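Local coordinates for protein transcription activator HlyU (Vibrio vulnificus, PDB 3JTH) that activates transcription, probably of the toxin gene rtxA, presumably by binding DNA as a dimeric winged helix-turn-helix regulator of the ArsR family, at residues A[58-61]-A[65-68]; A[40-45]-A[51-56]; A[31-36]-A[90-95]. All coordinates share one frame; numbering follows the deposited sequence.

Contact 1: residues A[58-61]-A[65-68]; sequences AWLR and LVTT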
ATOM      1  N   ALA A  58       2.750  12.092 -15.358  1.00 38.30           N
ATOM      2  CA  ALA A  58       1.407  12.472 -15.784  1.00 39.95           C
ATOM      3  C   ALA A  58       0.395  11.678 -14.967  1.00 40.95           C
ATOM      4  O   ALA A  58      -0.561  12.238 -14.439  1.00 41.48           O
ATOM      5  CB  ALA A  58       1.225  12.192 -17.283  1.00 26.97           C
ATOM      6  N   TRP A  59       0.632  10.371 -14.851  1.00 38.00           N
ATOM      7  CA  TRP A  59      -0.241   9.470 -14.103  1.00 41.70           C
ATOM      8  C   TRP A  59      -0.345   9.892 -12.629  1.00 42.97           C
ATOM      9  O   TRP A  59      -1.450   9.970 -12.065  1.00 40.32           O
ATOM     10  CB  TRP A  59       0.296   8.040 -14.191  1.00 67.51           C
ATOM     11  CG  TRP A  59      -0.765   6.986 -14.115  1.00 74.76           C
ATOM     12  CD1 TRP A  59      -1.439   6.425 -15.163  1.00 75.85           C
ATOM     13  CD2 TRP A  59      -1.287   6.372 -12.928  1.00 77.61           C
ATOM     14  NE1 TRP A  59      -2.345   5.500 -14.704  1.00 79.04           N
ATOM     15  CE2 TRP A  59      -2.274   5.446 -13.338  1.00 77.94           C
ATOM     16  CE3 TRP A  59      -1.018   6.513 -11.560  1.00 79.41           C
ATOM     17  CZ2 TRP A  59      -2.995   4.664 -12.426  1.00 79.28           C
ATOM     18  CZ3 TRP A  59      -1.738   5.733 -10.650  1.00 80.03           C
ATOM     19  CH2 TRP A  59      -2.714   4.820 -11.091  1.00 80.05           C
ATOM     20  N   LEU A  60       0.812  10.148 -12.014  1.00 43.13           N
ATOM     21  CA  LEU A  60       0.883  10.565 -10.613  1.00 45.08           C
ATOM     22  C   LEU A  60       0.070  11.844 -10.396  1.00 46.30           C
ATOM     23  O   LEU A  60      -0.623  11.983  -9.383  1.00 45.15           O
ATOM     24  CB  LEU A  60       2.351  10.783 -10.212  1.00 38.31           C
ATOM     25  CG  LEU A  60       3.028   9.745  -9.299  1.00 37.80           C
ATOM     26  CD1 LEU A  60       2.289   8.408  -9.328  1.00 36.06           C
ATOM     27  CD2 LEU A  60       4.485   9.582  -9.733  1.00 36.87           C
ATOM     28  N   ARG A  61       0.168  12.767 -11.352  1.00 45.21           N
ATOM     29  CA  ARG A  61      -0.568  14.029 -11.315  1.00 49.90           C
ATOM     30  C   ARG A  61      -2.040  13.682 -11.188  1.00 51.20           C
ATOM     31  O   ARG A  61      -2.697  14.013 -10.202  1.00 50.95           O
ATOM     32  CB  ARG A  61      -0.386  14.799 -12.627  1.00 71.61           C
ATOM     33  CG  ARG A  61       0.875  15.641 -12.754  1.00 76.95           C
ATOM     34  CD  ARG A  61       0.705  17.007 -12.103  1.00 80.10           C
ATOM     35  NE  ARG A  61       1.394  18.060 -12.847  1.00 82.08           N
ATOM     36  CZ  ARG A  61       0.985  18.540 -14.018  1.00 83.29           C
ATOM     37  NH1 ARG A  61      -0.116  18.063 -14.585  1.00 82.63           N
ATOM     38  NH2 ARG A  61       1.674  19.500 -14.623  1.00 84.95           N
ATOM     39  N   LEU A  65      -1.244  12.684  -6.577  1.00 45.00           N
ATOM     40  CA  LEU A  65      -0.237  12.293  -5.591  1.00 42.98           C
ATOM     41  C   LEU A  65       1.011  13.175  -5.662  1.00 40.80           C
ATOM     42  O   LEU A  65       1.843  13.163  -4.755  1.00 40.91           O
ATOM     43  CB  LEU A  65       0.161  10.822  -5.774  1.00 46.72           C
ATOM     44  CG  LEU A  65      -0.883   9.758  -5.408  1.00 47.28           C
ATOM     45  CD1 LEU A  65      -0.282   8.371  -5.573  1.00 46.83           C
ATOM     46  CD2 LEU A  65      -1.351   9.959  -3.974  1.00 45.95           C
ATOM     47  N   VAL A  66       1.132  13.939  -6.739  1.00 37.39           N
ATOM     48  CA  VAL A  66       2.273  14.823  -6.933  1.00 36.81           C
ATOM     49  C   VAL A  66       1.802  16.128  -7.551  1.00 37.13           C
ATOM     50  O   VAL A  66       0.814  16.142  -8.279  1.00 37.77           O
ATOM     51  CB  VAL A  66       3.319  14.174  -7.874  1.00 41.09           C
ATOM     52  CG1 VAL A  66       4.401  15.176  -8.239  1.00 41.33           C
ATOM     53  CG2 VAL A  66       3.938  12.959  -7.199  1.00 38.10           C
ATOM     54  N   THR A  67       2.495  17.224  -7.246  1.00 34.54           N
ATOM     55  CA  THR A  67       2.146  18.529  -7.799  1.00 36.43           C
ATOM     56  C   THR A  67       3.381  19.137  -8.434  1.00 36.87           C
ATOM     57  O   THR A  67       4.465  18.563  -8.370  1.00 34.38           O
ATOM     58  CB  THR A  67       1.640  19.514  -6.728  1.00 54.70           C
ATOM     59  OG1 THR A  67       1.137  18.792  -5.602  1.00 58.05           O
ATOM     60  CG2 THR A  67       0.516  20.356  -7.293  1.00 53.40           C
ATOM     61  N   THR A  68       3.222  20.305  -9.042  1.00 40.61           N
ATOM     62  CA  THR A  68       4.346  20.963  -9.686  1.00 45.01           C
ATOM     63  C   THR A  68       4.519  22.393  -9.199  1.00 50.03           C
ATOM     64  O   THR A  68       3.645  22.942  -8.516  1.00 48.82           O
ATOM     65  CB  THR A  68       4.174  20.983 -11.219  1.00 39.60           C
ATOM     66  OG1 THR A  68       2.921  21.591 -11.552  1.00 37.31           O
ATOM     67  CG2 THR A  68       4.197  19.571 -11.779  1.00 38.59           C
TER
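Leu-60 meets residues 65-68 in two ways, its backbone oxygen holding Leu-65 just before the strand and its side chain packing on Val-66, and the pair of contacts illustrates how a helix is joined to a wing. Its O accepts a hydrogen bond from Leu-65 N at 3.0 Å; the N-H points almost straight at the oxygen (165°), and the donor is tilted 23° from the carbonyl plane. The same oxygen lies 3.9 Å from Leu-65 CB, close to the root of that side chain. On the apolar side, Leu-60 CG packs 3.9 Å from Val-66 CG2, the two side chains crossing obliquely. CG2 is the branch of Val-66 that lies anti to the carbonyl carbon. Val-66 N is buried by this contact and has no partner in the model.

Arg-61 begins by heading away from the strand, but bends at chi2 (-84°) and again at chi3, which brings its end back. Its CD passes Val-66 O at 3.9 Å, and its side chain crosses that of Thr-68 at about a right angle. The methyl of Thr-68 sits at the guanidinium edge, in its plane, with CG2 3.4 Å from Arg-61 NE. Thr-68 OG1 is hydrogen-bonded to Lys-70.

This is the turn from the putative recognition helix 50-62 into wing strand 66-69, which pairs with strand 76-79. Helix 23-31 packs on Leu-60 and Val-66, and helix 2-20 on Leu-65.

Contact 2: residues A[40-45]-A[51-56]; sequences GELCAK and SALSQH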
ATOM      1  N   GLY A  40      15.032  16.493 -14.913  1.00 32.37           N
ATOM      2  CA  GLY A  40      16.425  16.100 -15.052  1.00 33.81           C
ATOM      3  C   GLY A  40      16.977  15.363 -13.848  1.00 32.66           C
ATOM      4  O   GLY A  40      17.637  14.333 -13.991  1.00 31.46           O
ATOM      5  N   GLU A  41      16.714  15.891 -12.655  1.00 31.65           N
ATOM      6  CA  GLU A  41      17.192  15.246 -11.434  1.00 30.57           C
ATOM      7  C   GLU A  41      16.568  13.865 -11.270  1.00 29.67           C
ATOM      8  O   GLU A  41      17.245  12.922 -10.865  1.00 28.91           O
ATOM      9  CB  GLU A  41      16.888  16.122 -10.217  1.00 35.49           C
ATOM     10  CG  GLU A  41      17.885  17.277 -10.044  1.00 39.02           C
ATOM     11  CD  GLU A  41      17.359  18.428  -9.186  1.00 38.70           C
ATOM     12  OE1 GLU A  41      18.163  19.317  -8.838  1.00 42.26           O
ATOM     13  OE2 GLU A  41      16.153  18.462  -8.869  1.00 37.22           O
ATOM     14  N   LEU A  42      15.279  13.748 -11.592  1.00 26.07           N
ATOM     15  CA  LEU A  42      14.560  12.483 -11.492  1.00 26.84           C
ATOM     16  C   LEU A  42      15.017  11.408 -12.491  1.00 27.74           C
ATOM     17  O   LEU A  42      15.216  10.245 -12.118  1.00 25.51           O
ATOM     18  CB  LEU A  42      13.056  12.724 -11.677  1.00 27.63           C
ATOM     19  CG  LEU A  42      12.259  13.250 -10.481  1.00 26.00           C
ATOM     20  CD1 LEU A  42      10.901  13.747 -10.948  1.00 26.63           C
ATOM     21  CD2 LEU A  42      12.108  12.140  -9.444  1.00 24.17           C
ATOM     22  N   CYS A  43      15.179  11.777 -13.761  1.00 27.92           N
ATOM     23  CA  CYS A  43      15.578  10.775 -14.740  1.00 32.58           C
ATOM     24  C   CYS A  43      16.995  10.278 -14.489  1.00 32.26           C
ATOM     25  O   CYS A  43      17.288   9.100 -14.710  1.00 33.23           O
ATOM     26  CB  CYS A  43      15.418  11.314 -16.176  1.00 48.13           C
ATOM     27  SG  CYS A  43      16.297  12.826 -16.577  1.00 61.86           S
ATOM     28  N   ALA A  44      17.861  11.156 -13.990  1.00 31.92           N
ATOM     29  CA  ALA A  44      19.237  10.766 -13.713  1.00 35.63           C
ATOM     30  C   ALA A  44      19.351   9.931 -12.443  1.00 36.17           C
ATOM     31  O   ALA A  44      20.116   8.967 -12.406  1.00 39.81           O
ATOM     32  CB  ALA A  44      20.144  12.004 -13.619  1.00 31.68           C
ATOM     33  N   LYS A  45      18.592  10.287 -11.410  1.00 36.64           N
ATOM     34  CA  LYS A  45      18.637   9.544 -10.151  1.00 37.48           C
ATOM     35  C   LYS A  45      17.887   8.220 -10.219  1.00 35.77           C
ATOM     36  O   LYS A  45      18.063   7.371  -9.353  1.00 36.56           O
ATOM     37  CB  LYS A  45      18.090  10.384  -8.984  1.00 53.19           C
ATOM     38  CG  LYS A  45      18.830  11.694  -8.762  1.00 56.04           C
ATOM     39  CD  LYS A  45      18.647  12.241  -7.341  1.00 60.65           C
ATOM     40  CE  LYS A  45      19.563  11.526  -6.335  1.00 63.62           C
ATOM     41  NZ  LYS A  45      19.467  12.072  -4.951  1.00 62.61           N
ATOM     42  N   SER A  51      10.791  10.090 -21.591  1.00 35.68           N
ATOM     43  CA  SER A  51       9.422   9.717 -21.919  1.00 35.07           C
ATOM     44  C   SER A  51       8.792   8.757 -20.913  1.00 34.30           C
ATOM     45  O   SER A  51       7.587   8.863 -20.624  1.00 31.83           O
ATOM     46  CB  SER A  51       9.339   9.121 -23.330  1.00 40.29           C
ATOM     47  OG  SER A  51       9.865   7.808 -23.396  1.00 42.97           O
ATOM     48  N   ALA A  52       9.574   7.814 -20.385  1.00 32.24           N
ATOM     49  CA  ALA A  52       9.019   6.885 -19.400  1.00 31.10           C
ATOM     50  C   ALA A  52       8.603   7.710 -18.200  1.00 29.48           C
ATOM     51  O   ALA A  52       7.500   7.548 -17.679  1.00 27.94           O
ATOM     52  CB  ALA A  52      10.062   5.829 -18.978  1.00 32.62           C
ATOM     53  N   LEU A  53       9.490   8.613 -17.787  1.00 31.57           N
ATOM     54  CA  LEU A  53       9.243   9.478 -16.637  1.00 33.14           C
ATOM     55  C   LEU A  53       8.036  10.372 -16.874  1.00 33.70           C
ATOM     56  O   LEU A  53       7.200  10.550 -15.988  1.00 30.71           O
ATOM     57  CB  LEU A  53      10.473  10.352 -16.341  1.00 40.85           C
ATOM     58  CG  LEU A  53      10.344  11.337 -15.166  1.00 40.41           C
ATOM     59  CD1 LEU A  53      10.109  10.570 -13.872  1.00 39.72           C
ATOM     60  CD2 LEU A  53      11.613  12.189 -15.054  1.00 39.27           C
ATOM     61  N   SER A  54       7.962  10.931 -18.076  1.00 38.40           N
ATOM     62  CA  SER A  54       6.859  11.808 -18.445  1.00 41.08           C
ATOM     63  C   SER A  54       5.519  11.119 -18.260  1.00 39.41           C
ATOM     64  O   SER A  54       4.574  11.743 -17.803  1.00 40.90           O
ATOM     65  CB  SER A  54       6.999  12.264 -19.898  1.00 49.57           C
ATOM     66  OG  SER A  54       8.204  12.978 -20.085  1.00 55.26           O
ATOM     67  N   GLN A  55       5.441   9.838 -18.621  1.00 40.27           N
ATOM     68  CA  GLN A  55       4.204   9.068 -18.479  1.00 40.17           C
ATOM     69  C   GLN A  55       3.822   8.835 -17.013  1.00 39.89           C
ATOM     70  O   GLN A  55       2.677   9.081 -16.611  1.00 40.11           O
ATOM     71  CB  GLN A  55       4.338   7.708 -19.167  1.00 41.59           C
ATOM     72  CG  GLN A  55       4.636   7.781 -20.651  1.00 44.29           C
ATOM     73  CD  GLN A  55       4.790   6.403 -21.272  1.00 44.85           C
ATOM     74  OE1 GLN A  55       3.840   5.616 -21.318  1.00 43.63           O
ATOM     75  NE2 GLN A  55       5.995   6.102 -21.749  1.00 47.07           N
ATOM     76  N   HIS A  56       4.772   8.340 -16.221  1.00 34.71           N
ATOM     77  CA  HIS A  56       4.524   8.075 -14.803  1.00 32.65           C
ATOM     78  C   HIS A  56       4.142   9.336 -14.061  1.00 32.04           C
ATOM     79  O   HIS A  56       3.255   9.316 -13.212  1.00 33.70           O
ATOM     80  CB  HIS A  56       5.755   7.442 -14.151  1.00 27.47           C
ATOM     81  CG  HIS A  56       5.940   6.003 -14.514  1.00 26.35           C
ATOM     82  ND1 HIS A  56       5.029   5.032 -14.172  1.00 29.14           N
ATOM     83  CD2 HIS A  56       6.899   5.385 -15.239  1.00 28.74           C
ATOM     84  CE1 HIS A  56       5.416   3.871 -14.672  1.00 28.59           C
ATOM     85  NE2 HIS A  56       6.548   4.059 -15.325  1.00 28.14           N
TER
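Leu-53 reaches across to helix 39-46 with a single methyl, an economical example of how the two helices of a helix-turn-helix are held together. Its CD2 lies 3.7 Å from Leu-42 CB and 4.1 Å from Cys-43 CB, so the methyl rests against the roots of two successive side chains. Cys-43 N is also close to it, 3.8 Å from CD2, which brings the methyl down onto the helix backbone. The contact is wholly apolar, with no hydrogen bond between the two segments.

Two torsions of Leu-53 account for this fit: chi1 (179°) sends CG out toward the other helix, and chi2 (62°) puts CD2, rather than CD1, at the far end. Leu-42 also starts toward its partner, and offers CB to the methyl.

Further out, near the start of each helix a side chain bonds to the backbone: Glu-41 OE2 accepts from Ser-38 N, and Ser-54 OG is bonded to Gln-50 O. Ala-44 O is bound by Gln-47 NE2 in the turn.

Helices 39-46 and 50-62 make up the helix-turn-helix of the ArsR fold, consistent with DNA binding through helix 50-62. Helix 23-31 adjoins both, Met-31 touching Lys-45 and Ile-28 touching His-56.

Contact 3: residues A[31-36]-A[90-95]; sequences MLHNQE and LLHSLY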
HETATM    1  N   MSE A  31      11.417   9.224  -4.041  1.00 27.79           N
HETATM    2  CA  MSE A  31      12.398  10.256  -4.346  1.00 30.77           C
HETATM    3  C   MSE A  31      11.908  11.646  -3.993  1.00 30.37           C
HETATM    4  O   MSE A  31      12.716  12.544  -3.720  1.00 30.50           O
HETATM    5  CB  MSE A  31      12.757  10.228  -5.834  1.00 49.21           C
HETATM    6  CG  MSE A  31      13.687   9.104  -6.233  1.00 59.23           C
HETATM    7 SE   MSE A  31      15.339   9.159  -5.223  1.00 78.27          SE
HETATM    8  CE  MSE A  31      16.038  10.828  -5.909  1.00 68.54           C
ATOM      9  N   LEU A  32      10.590  11.829  -4.013  1.00 30.84           N
ATOM     10  CA  LEU A  32      10.002  13.130  -3.707  1.00 30.99           C
ATOM     11  C   LEU A  32       9.733  13.291  -2.228  1.00 31.23           C
ATOM     12  O   LEU A  32       9.121  14.270  -1.813  1.00 32.00           O
ATOM     13  CB  LEU A  32       8.699  13.349  -4.500  1.00 22.57           C
ATOM     14  CG  LEU A  32       8.915  13.292  -6.017  1.00 24.73           C
ATOM     15  CD1 LEU A  32       7.621  13.535  -6.780  1.00 23.51           C
ATOM     16  CD2 LEU A  32       9.956  14.333  -6.383  1.00 26.29           C
ATOM     17  N   HIS A  33      10.186  12.320  -1.441  1.00 34.30           N
ATOM     18  CA  HIS A  33      10.008  12.366   0.003  1.00 34.50           C
ATOM     19  C   HIS A  33      10.715  13.596   0.572  1.00 33.21           C
ATOM     20  O   HIS A  33      11.944  13.696   0.540  1.00 34.11           O
ATOM     21  CB  HIS A  33      10.568  11.098   0.651  1.00 38.16           C
ATOM     22  CG  HIS A  33      10.612  11.157   2.146  1.00 41.81           C
ATOM     23  ND1 HIS A  33       9.492  11.414   2.913  1.00 42.94           N
ATOM     24  CD2 HIS A  33      11.639  11.019   3.018  1.00 43.10           C
ATOM     25  CE1 HIS A  33       9.830  11.433   4.187  1.00 45.44           C
ATOM     26  NE2 HIS A  33      11.130  11.197   4.281  1.00 44.46           N
ATOM     27  N   ASN A  34       9.925  14.530   1.091  1.00 27.99           N
ATOM     28  CA  ASN A  34      10.454  15.763   1.664  1.00 30.09           C
ATOM     29  C   ASN A  34      11.381  16.570   0.752  1.00 31.33           C
ATOM     30  O   ASN A  34      12.380  17.143   1.205  1.00 30.64           O
ATOM     31  CB  ASN A  34      11.162  15.474   2.993  1.00 35.60           C
ATOM     32  CG  ASN A  34      10.212  15.535   4.185  1.00 36.71           C
ATOM     33  OD1 ASN A  34      10.551  15.074   5.269  1.00 39.14           O
ATOM     34  ND2 ASN A  34       9.028  16.114   3.990  1.00 34.48           N
ATOM     35  N   GLN A  35      11.055  16.623  -0.536  1.00 28.96           N
ATOM     36  CA  GLN A  35      11.853  17.424  -1.454  1.00 30.53           C
ATOM     37  C   GLN A  35      11.255  17.591  -2.838  1.00 28.91           C
ATOM     38  O   GLN A  35      10.403  16.814  -3.264  1.00 29.19           O
ATOM     39  CB  GLN A  35      13.263  16.859  -1.591  1.00 45.77           C
ATOM     40  CG  GLN A  35      13.375  15.518  -2.281  1.00 49.44           C
ATOM     41  CD  GLN A  35      14.790  15.265  -2.744  1.00 54.58           C
ATOM     42  OE1 GLN A  35      15.740  15.725  -2.118  1.00 56.24           O
ATOM     43  NE2 GLN A  35      14.940  14.523  -3.836  1.00 56.59           N
ATOM     44  N   GLU A  36      11.733  18.613  -3.536  1.00 31.31           N
ATOM     45  CA  GLU A  36      11.288  18.908  -4.888  1.00 31.49           C
ATOM     46  C   GLU A  36      12.393  18.550  -5.869  1.00 30.33           C
ATOM     47  O   GLU A  36      13.580  18.817  -5.616  1.00 26.05           O
ATOM     48  CB  GLU A  36      10.971  20.392  -5.051  1.00 37.92           C
ATOM     49  CG  GLU A  36       9.947  20.958  -4.110  1.00 43.72           C
ATOM     50  CD  GLU A  36       9.619  22.394  -4.466  1.00 47.08           C
ATOM     51  OE1 GLU A  36      10.489  23.055  -5.073  1.00 46.74           O
ATOM     52  OE2 GLU A  36       8.506  22.862  -4.141  1.00 50.87           O
ATOM     53  N   LEU A  90       6.778   6.313   6.008  1.00 29.16           N
ATOM     54  CA  LEU A  90       6.878   5.024   6.680  1.00 27.64           C
ATOM     55  C   LEU A  90       7.663   4.012   5.846  1.00 28.14           C
ATOM     56  O   LEU A  90       8.473   3.248   6.377  1.00 26.32           O
ATOM     57  CB  LEU A  90       5.486   4.464   6.972  1.00 27.54           C
ATOM     58  CG  LEU A  90       5.464   3.023   7.491  1.00 26.84           C
ATOM     59  CD1 LEU A  90       6.077   2.985   8.879  1.00 26.64           C
ATOM     60  CD2 LEU A  90       4.030   2.494   7.521  1.00 23.92           C
ATOM     61  N   LEU A  91       7.412   3.991   4.543  1.00 27.15           N
ATOM     62  CA  LEU A  91       8.131   3.075   3.663  1.00 32.20           C
ATOM     63  C   LEU A  91       9.635   3.389   3.754  1.00 32.31           C
ATOM     64  O   LEU A  91      10.475   2.491   3.711  1.00 32.76           O
ATOM     65  CB  LEU A  91       7.629   3.232   2.225  1.00 33.14           C
ATOM     66  CG  LEU A  91       6.860   2.075   1.559  1.00 37.77           C
ATOM     67  CD1 LEU A  91       6.112   1.223   2.580  1.00 36.70           C
ATOM     68  CD2 LEU A  91       5.891   2.658   0.532  1.00 33.53           C
ATOM     69  N   HIS A  92       9.963   4.668   3.896  1.00 37.24           N
ATOM     70  CA  HIS A  92      11.355   5.085   4.015  1.00 40.31           C
ATOM     71  C   HIS A  92      11.987   4.550   5.298  1.00 41.15           C
ATOM     72  O   HIS A  92      13.143   4.131   5.288  1.00 41.51           O
ATOM     73  CB  HIS A  92      11.459   6.615   3.983  1.00 45.73           C
ATOM     74  CG  HIS A  92      11.902   7.159   2.662  1.00 47.83           C
ATOM     75  ND1 HIS A  92      13.232   7.334   2.339  1.00 48.20           N
ATOM     76  CD2 HIS A  92      11.199   7.520   1.562  1.00 48.18           C
ATOM     77  CE1 HIS A  92      13.326   7.777   1.101  1.00 47.18           C
ATOM     78  NE2 HIS A  92      12.106   7.898   0.604  1.00 46.33           N
ATOM     79  N   SER A  93      11.237   4.567   6.396  1.00 38.58           N
ATOM     80  CA  SER A  93      11.755   4.082   7.678  1.00 39.54           C
ATOM     81  C   SER A  93      11.847   2.555   7.699  1.00 38.42           C
ATOM     82  O   SER A  93      12.610   1.978   8.464  1.00 40.38           O
ATOM     83  CB  SER A  93      10.862   4.564   8.835  1.00 32.84           C
ATOM     84  OG  SER A  93       9.629   3.862   8.856  1.00 34.56           O
ATOM     85  N   LEU A  94      11.076   1.908   6.840  1.00 34.59           N
ATOM     86  CA  LEU A  94      11.060   0.450   6.770  1.00 37.28           C
ATOM     87  C   LEU A  94      12.220  -0.113   5.954  1.00 40.94           C
ATOM     88  O   LEU A  94      12.720  -1.213   6.233  1.00 41.66           O
ATOM     89  CB  LEU A  94       9.742  -0.022   6.155  1.00 30.49           C
ATOM     90  CG  LEU A  94       8.700  -0.684   7.056  1.00 32.09           C
ATOM     91  CD1 LEU A  94       8.551   0.074   8.361  1.00 29.32           C
ATOM     92  CD2 LEU A  94       7.375  -0.755   6.299  1.00 27.86           C
ATOM     93  N   TYR A  95      12.643   0.642   4.948  1.00 51.78           N
ATOM     94  CA  TYR A  95      13.718   0.209   4.070  1.00 55.41           C
ATOM     95  C   TYR A  95      14.908   1.169   4.058  1.00 59.21           C
ATOM     96  O   TYR A  95      15.447   1.475   2.994  1.00 60.83           O
ATOM     97  CB  TYR A  95      13.168   0.043   2.650  1.00 41.44           C
ATOM     98  CG  TYR A  95      12.039  -0.953   2.543  1.00 37.16           C
ATOM     99  CD1 TYR A  95      12.283  -2.322   2.623  1.00 36.78           C
ATOM    100  CD2 TYR A  95      10.722  -0.530   2.348  1.00 37.69           C
ATOM    101  CE1 TYR A  95      11.248  -3.247   2.506  1.00 34.80           C
ATOM    102  CE2 TYR A  95       9.679  -1.447   2.234  1.00 33.45           C
ATOM    103  CZ  TYR A  95       9.950  -2.803   2.316  1.00 33.88           C
ATOM    104  OH  TYR A  95       8.923  -3.716   2.231  1.00 29.92           O
TER
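His-33 and His-92 form an offset stack, and the two histidines carry the contact between these segments. The ring centroids are 4.5 Å apart and the planes 26° from parallel. The overlap is partial: His-33 CD2 stands over the centre of the His-92 ring, 3.8 Å above its plane, and His-33 CG lies 3.7 Å from His-92 CD2. At the root of the side chain, His-33 CB is 3.6 Å from His-92 NE2. His-33 gets there by setting its ring anti to the backbone N (chi1 171°), which carries it from the loop to the helix.

Hydrogen bonding holds His-92 directly: its NE2 is bonded to Cys-30 O, which ties the ring to the end of helix 23-31 and limits its rotation. His-33 sits in a type II beta turn from Leu-32 to Gln-35, where the bonds are weak, one from Gln-35 N to Leu-32 O (3.3 Å) and one from Gln-35 NE2 to Met-31 O. In the helix, Leu-90 O accepts from both Ser-93 OG, at 2.8 Å, and Leu-94 N.

The stack joins the turn between helix 23-31 and strand 37-38 to the C-terminal helix 82-94, whose Ile-88 and Lys-89 also touch His-33. Leu-90 of this helix packs on Leu-90 of the second subunit, so the contact joins the winged helix-turn-helix core, probably the DNA-binding part, to the dimer interface.

How the contacts relate
From the N terminus, the chain runs through helix 2-20 and helix 23-31 into the turn at 31-36, where contact 3 opens; it closes only at 90-95, after a loop of 53 residues. Contacts 1 and 2 are both nested inside that loop and follow one another in series. Contact 2 closes the short turn between helix 39-46 and helix 50-62, and contact 1 then leads the latter helix into the wing. The nested contacts share helix 50-62, while residues 31-36 touch both: Leu-32 packs on Val-66, and Met-31 on Leu-42. Helix-turn-helix, wing and C-terminal helix are thereby tied into one unit.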